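Hyaluronidase-phage associated (Streptococcus pyogenes, PDB 2WB3) is a phage-encoded tail-fibre hyaluronate lyase that cleaves hyaluronan by elimination, probably helping the phage through the capsule of its streptococcal host. Local coordinates at residues Arg97-Lys101 with Asn102-Phe106; Phe114-Cys117 with Ala118-Val122. All coordinates share one frame; numbering follows the deposited sequence.

Contact 1: Arg97-Lys101 with Asn102-Phe106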
loop_
_atom_site.group_PDB
_atom_site.type_symbol
_atom_site.label_atom_id
_atom_site.label_comp_id
_atom_site.label_asym_id
_atom_site.label_seq_id
_atom_site.Cartn_x
_atom_site.Cartn_y
_atom_site.Cartn_z
ATOM N N ARG A 97 3.230 6.652 30.126
ATOM C CA ARG A 97 2.581 5.855 31.134
ATOM C C ARG A 97 2.938 4.389 30.957
ATOM O O ARG A 97 2.653 3.819 29.936
ATOM C CB ARG A 97 1.072 6.018 31.022
ATOM C CG ARG A 97 0.307 5.276 32.109
ATOM C CD ARG A 97 -1.143 5.761 32.144
ATOM N NE ARG A 97 -1.947 4.970 33.046
ATOM C CZ ARG A 97 -3.285 4.890 33.008
ATOM N NH1 ARG A 97 -4.003 5.570 32.099
ATOM N NH2 ARG A 97 -3.916 4.116 33.888
ATOM N N ILE A 98 3.559 3.781 31.954
ATOM C CA ILE A 98 4.024 2.388 31.776
ATOM C C ILE A 98 3.298 1.489 32.749
ATOM O O ILE A 98 3.339 1.740 33.952
ATOM C CB ILE A 98 5.528 2.272 31.962
ATOM C CG1 ILE A 98 6.267 3.068 30.855
ATOM C CG2 ILE A 98 5.944 0.772 32.028
ATOM C CD1 ILE A 98 7.779 3.164 31.092
ATOM N N ARG A 99 2.631 0.465 32.235
ATOM C CA ARG A 99 1.864 -0.442 33.066
ATOM C C ARG A 99 2.312 -1.859 32.826
ATOM O O ARG A 99 2.778 -2.179 31.751
ATOM C CB ARG A 99 0.403 -0.342 32.672
ATOM C CG ARG A 99 -0.076 1.089 32.648
ATOM C CD ARG A 99 -1.515 1.159 32.266
ATOM N NE ARG A 99 -2.315 1.261 33.474
ATOM C CZ ARG A 99 -3.543 0.776 33.590
ATOM N NH1 ARG A 99 -4.114 0.151 32.577
ATOM N NH2 ARG A 99 -4.220 0.917 34.721
ATOM N N ASN A 100 2.117 -2.740 33.806
ATOM C CA ASN A 100 2.427 -4.171 33.600
ATOM C C ASN A 100 1.264 -4.940 34.209
ATOM O O ASN A 100 0.921 -4.683 35.343
ATOM C CB ASN A 100 3.714 -4.536 34.306
ATOM C CG ASN A 100 4.391 -5.782 33.728
ATOM O OD1 ASN A 100 3.826 -6.541 32.949
ATOM N ND2 ASN A 100 5.625 -5.970 34.098
ATOM N N LYS A 101 0.646 -5.825 33.435
ATOM C CA LYS A 101 -0.677 -6.423 33.763
ATOM C C LYS A 101 -1.773 -5.400 34.131
ATOM O O LYS A 101 -2.518 -5.620 35.095
ATOM C CB LYS A 101 -0.558 -7.449 34.895
ATOM C CG LYS A 101 0.354 -8.592 34.536
ATOM C CD LYS A 101 -0.068 -9.909 35.218
ATOM C CE LYS A 101 0.697 -10.087 36.530
ATOM N NZ LYS A 101 2.152 -9.649 36.407
ATOM N N ASN A 102 -1.875 -4.310 33.359
ATOM C CA ASN A 102 -2.881 -3.271 33.586
ATOM C C ASN A 102 -2.807 -2.547 34.931
ATOM O O ASN A 102 -3.797 -1.939 35.355
ATOM C CB ASN A 102 -4.282 -3.806 33.343
ATOM C CG ASN A 102 -4.316 -4.779 32.217
ATOM O OD1 ASN A 102 -4.374 -4.374 31.054
ATOM N ND2 ASN A 102 -4.259 -6.097 32.540
ATOM N N LYS A 103 -1.631 -2.571 35.572
ATOM C CA LYS A 103 -1.358 -1.731 36.732
ATOM C C LYS A 103 -0.225 -0.781 36.448
ATOM O O LYS A 103 0.805 -1.219 35.991
ATOM C CB LYS A 103 -0.937 -2.580 37.913
ATOM C CG LYS A 103 -1.838 -3.784 38.166
ATOM C CD LYS A 103 -0.948 -4.951 38.613
ATOM C CE LYS A 103 0.337 -5.066 37.712
ATOM N NZ LYS A 103 1.456 -6.023 38.094
ATOM N N ASP A 104 -0.412 0.500 36.776
ATOM C CA ASP A 104 0.635 1.528 36.638
ATOM C C ASP A 104 1.919 1.194 37.402
ATOM O O ASP A 104 1.894 0.895 38.590
ATOM C CB ASP A 104 0.127 2.924 37.069
ATOM C CG ASP A 104 -0.944 3.468 36.180
ATOM O OD1 ASP A 104 -0.906 3.320 34.964
ATOM O OD2 ASP A 104 -1.869 4.092 36.714
ATOM N N LYS A 105 3.048 1.274 36.713
ATOM C CA LYS A 105 4.330 1.014 37.305
ATOM C C LYS A 105 5.240 2.240 37.295
ATOM O O LYS A 105 6.043 2.439 38.190
ATOM C CB LYS A 105 5.003 -0.131 36.540
ATOM C CG LYS A 105 4.228 -1.433 36.562
ATOM C CD LYS A 105 4.087 -1.872 37.975
ATOM C CE LYS A 105 3.684 -3.328 38.112
ATOM N NZ LYS A 105 3.696 -3.733 39.538
ATOM N N PHE A 106 5.142 3.053 36.254
ATOM C CA PHE A 106 5.976 4.239 36.133
ATOM C C PHE A 106 5.242 5.196 35.237
ATOM O O PHE A 106 4.677 4.777 34.241
ATOM C CB PHE A 106 7.318 3.857 35.454
ATOM C CG PHE A 106 8.279 5.019 35.284
ATOM C CD1 PHE A 106 9.247 5.278 36.235
ATOM C CD2 PHE A 106 8.250 5.819 34.155
ATOM C CE1 PHE A 106 10.114 6.338 36.084
ATOM C CE2 PHE A 106 9.139 6.907 34.002
ATOM C CZ PHE A 106 10.074 7.140 34.978
#
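Asp104 lies between Arg97 and Arg99 and takes both NE groups on one oxygen, OD1. The three form a salt-bridge network on one face of a beta hairpin, which reverses through a type I' turn from Asn100 to Lys103. Arg97 is extended, with CG anti to the backbone N (chi1 -176°). Its NE is 2.7 Å from Asp104 OD1, which lies in the guanidinium plane and is met on its syn side. Arg99 instead bends at chi3 (97°), and its NE comes to 2.9 Å from Asp104 OD1 from above the carboxylate. The two donors use opposite faces of that plane. Each guanidinium is turned 55° from the carboxylate. The Arg99 guanidinium is itself sandwiched: Asn102 C sits 3.6 Å above its centre, and Arg97 NH2 lies near the rim of the other face. Arg99 NH1 bonds Tyr84 OH of the second subunit.

On the other sheet face, Ile98 CD1 meets the Phe106 ring obliquely, 4.1 Å from CD2. Asn100 CB rests on Lys105 CG at 3.9 Å, while its amide is held by Pro110 O and Thr91 N of the second subunit. A classic beta bulge sets Lys105 and Phe106 against Ile98. Ile98 O accepts from both Lys105 N, at 2.8 Å, and Phe106 N, at 3.2 Å.

Contact 2: Phe114-Cys117 with Ala118-Val122; sequences FWSC and ASSIV
The peptide carbonyl of Ala118 has two serine hydroxyls close to its oxygen. Ser120 OG donates to Ala118 O at 2.8 Å, tilted 24° from the carbonyl plane. Ser116 OG comes within 3.2 Å of Ala118 O. The Trp115 indole takes no part across the bend, but Cys117 N lies 4.0 Å above one of its faces, offset toward the rim. The indole also meets the Tyr107 ring at a small angle. The Phe114 ring meets Phe114 of the second subunit and Phe114 of the third, with planes at about 85° in each case. Phe114 also packs on Leu126 of the second subunit.

The bend joins strand 114-116 to strand 120-122. Trp115, Ser116, Ser120 and Ile121 pair in a parallel ladder with a strand of the third subunit, so the sheet passes from chain to chain. This is consistent with the triple-stranded beta-helix of this tail fibre. Ser116 OG, anti to its own backbone N (chi1 171°), is carried inside the bend. Its hydrogen bond goes to Gly112 O of the second subunit. Ser120 OG lies beside its own backbone N and points into the bend, 3.3 Å from Ser116 OG. It also accepts Phe114 N of the second subunit, and thus links the Ala118 carbonyl to a neighbouring chain.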
loop_
_atom_site.group_PDB
_atom_site.type_symbol
_atom_site.label_atom_id
_atom_site.label_comp_id
_atom_site.label_asym_id
_atom_site.label_seq_id
_atom_site.Cartn_x
_atom_site.Cartn_y
_atom_site.Cartn_z
ATOM N N PHE A 114 7.683 12.611 37.684
ATOM C CA PHE A 114 7.610 11.167 37.477
ATOM C C PHE A 114 7.131 10.478 38.753
ATOM O O PHE A 114 7.235 11.023 39.880
ATOM C CB PHE A 114 8.938 10.579 36.938
ATOM C CG PHE A 114 10.069 10.636 37.913
ATOM C CD1 PHE A 114 10.289 9.609 38.792
ATOM C CD2 PHE A 114 10.929 11.725 37.933
ATOM C CE1 PHE A 114 11.323 9.677 39.715
ATOM C CE2 PHE A 114 11.962 11.784 38.822
ATOM C CZ PHE A 114 12.148 10.773 39.728
ATOM N N TRP A 115 6.591 9.278 38.565
ATOM C CA TRP A 115 6.211 8.386 39.664
ATOM C C TRP A 115 6.727 6.989 39.352
ATOM O O TRP A 115 6.463 6.478 38.263
ATOM C CB TRP A 115 4.696 8.344 39.789
ATOM C CG TRP A 115 4.247 7.341 40.772
ATOM C CD1 TRP A 115 4.206 7.493 42.137
ATOM C CD2 TRP A 115 3.795 6.007 40.496
ATOM N NE1 TRP A 115 3.760 6.324 42.728
ATOM C CE2 TRP A 115 3.499 5.397 41.748
ATOM C CE3 TRP A 115 3.622 5.261 39.315
ATOM C CZ2 TRP A 115 3.030 4.069 41.856
ATOM C CZ3 TRP A 115 3.132 3.932 39.422
ATOM C CH2 TRP A 115 2.848 3.357 40.691
ATOM N N SER A 116 7.442 6.378 40.279
ATOM C CA SER A 116 7.967 5.044 40.079
ATOM C C SER A 116 7.396 4.166 41.187
ATOM O O SER A 116 7.375 4.599 42.337
ATOM C CB SER A 116 9.492 5.047 40.184
ATOM O OG SER A 116 10.015 3.720 40.192
ATOM N N CYS A 117 6.952 2.952 40.847
ATOM C CA CYS A 117 6.328 2.039 41.825
ATOM C C CYS A 117 7.333 1.213 42.656
ATOM O O CYS A 117 6.906 0.453 43.536
ATOM C CB CYS A 117 5.377 1.096 41.118
ATOM S SG CYS A 117 4.125 0.252 42.147
ATOM N N ALA A 118 8.643 1.345 42.401
ATOM C CA ALA A 118 9.650 0.507 43.076
ATOM C C ALA A 118 10.990 1.193 43.284
ATOM O O ALA A 118 11.331 2.153 42.593
ATOM C CB ALA A 118 9.867 -0.809 42.327
ATOM N N SER A 119 11.766 0.656 44.234
ATOM C CA SER A 119 13.096 1.158 44.534
ATOM C C SER A 119 13.953 1.268 43.292
ATOM O O SER A 119 14.043 0.345 42.470
ATOM C CB SER A 119 13.808 0.273 45.564
ATOM O OG SER A 119 13.158 0.388 46.814
ATOM N N SER A 120 14.615 2.411 43.193
ATOM C CA SER A 120 15.315 2.781 41.987
ATOM C C SER A 120 16.712 3.220 42.327
ATOM O O SER A 120 17.098 3.269 43.516
ATOM C CB SER A 120 14.522 3.899 41.302
ATOM O OG SER A 120 13.248 3.355 40.960
ATOM N N ILE A 121 17.475 3.561 41.298
ATOM C CA ILE A 121 18.897 3.714 41.448
ATOM C C ILE A 121 19.396 4.762 40.476
ATOM O O ILE A 121 19.028 4.759 39.301
ATOM C CB ILE A 121 19.633 2.436 41.115
ATOM C CG1 ILE A 121 19.221 1.299 42.025
ATOM C CG2 ILE A 121 21.139 2.610 41.299
ATOM C CD1 ILE A 121 19.762 -0.042 41.492
ATOM N N VAL A 122 20.256 5.649 40.973
ATOM C CA VAL A 122 20.999 6.544 40.132
ATOM C C VAL A 122 22.481 6.314 40.425
ATOM O O VAL A 122 22.932 6.489 41.551
ATOM C CB VAL A 122 20.634 8.012 40.443
ATOM C CG1 VAL A 122 21.424 8.929 39.559
ATOM C CG2 VAL A 122 19.138 8.270 40.262
#

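Contacts 1 and 2 follow each other along the chain, with centres about 13 Å apart. Strands 103-108 and 114-116 are antiparallel neighbours in one sheet, and this joins them directly. Lys105 O and Cys117 N, 2.9 Å apart, probably form a backbone hydrogen bond between the bulge of contact 1 and the start of the bend in contact 2. The Trp115 indole leans on the backbone of the hairpin, with CH2 3.4 Å from Asp104 O. The Phe106 ring also packs against strand 114-116, with CD1 3.6 Å from Trp115 O. Both contacts also touch the second subunit, so each takes part in the trimer interface.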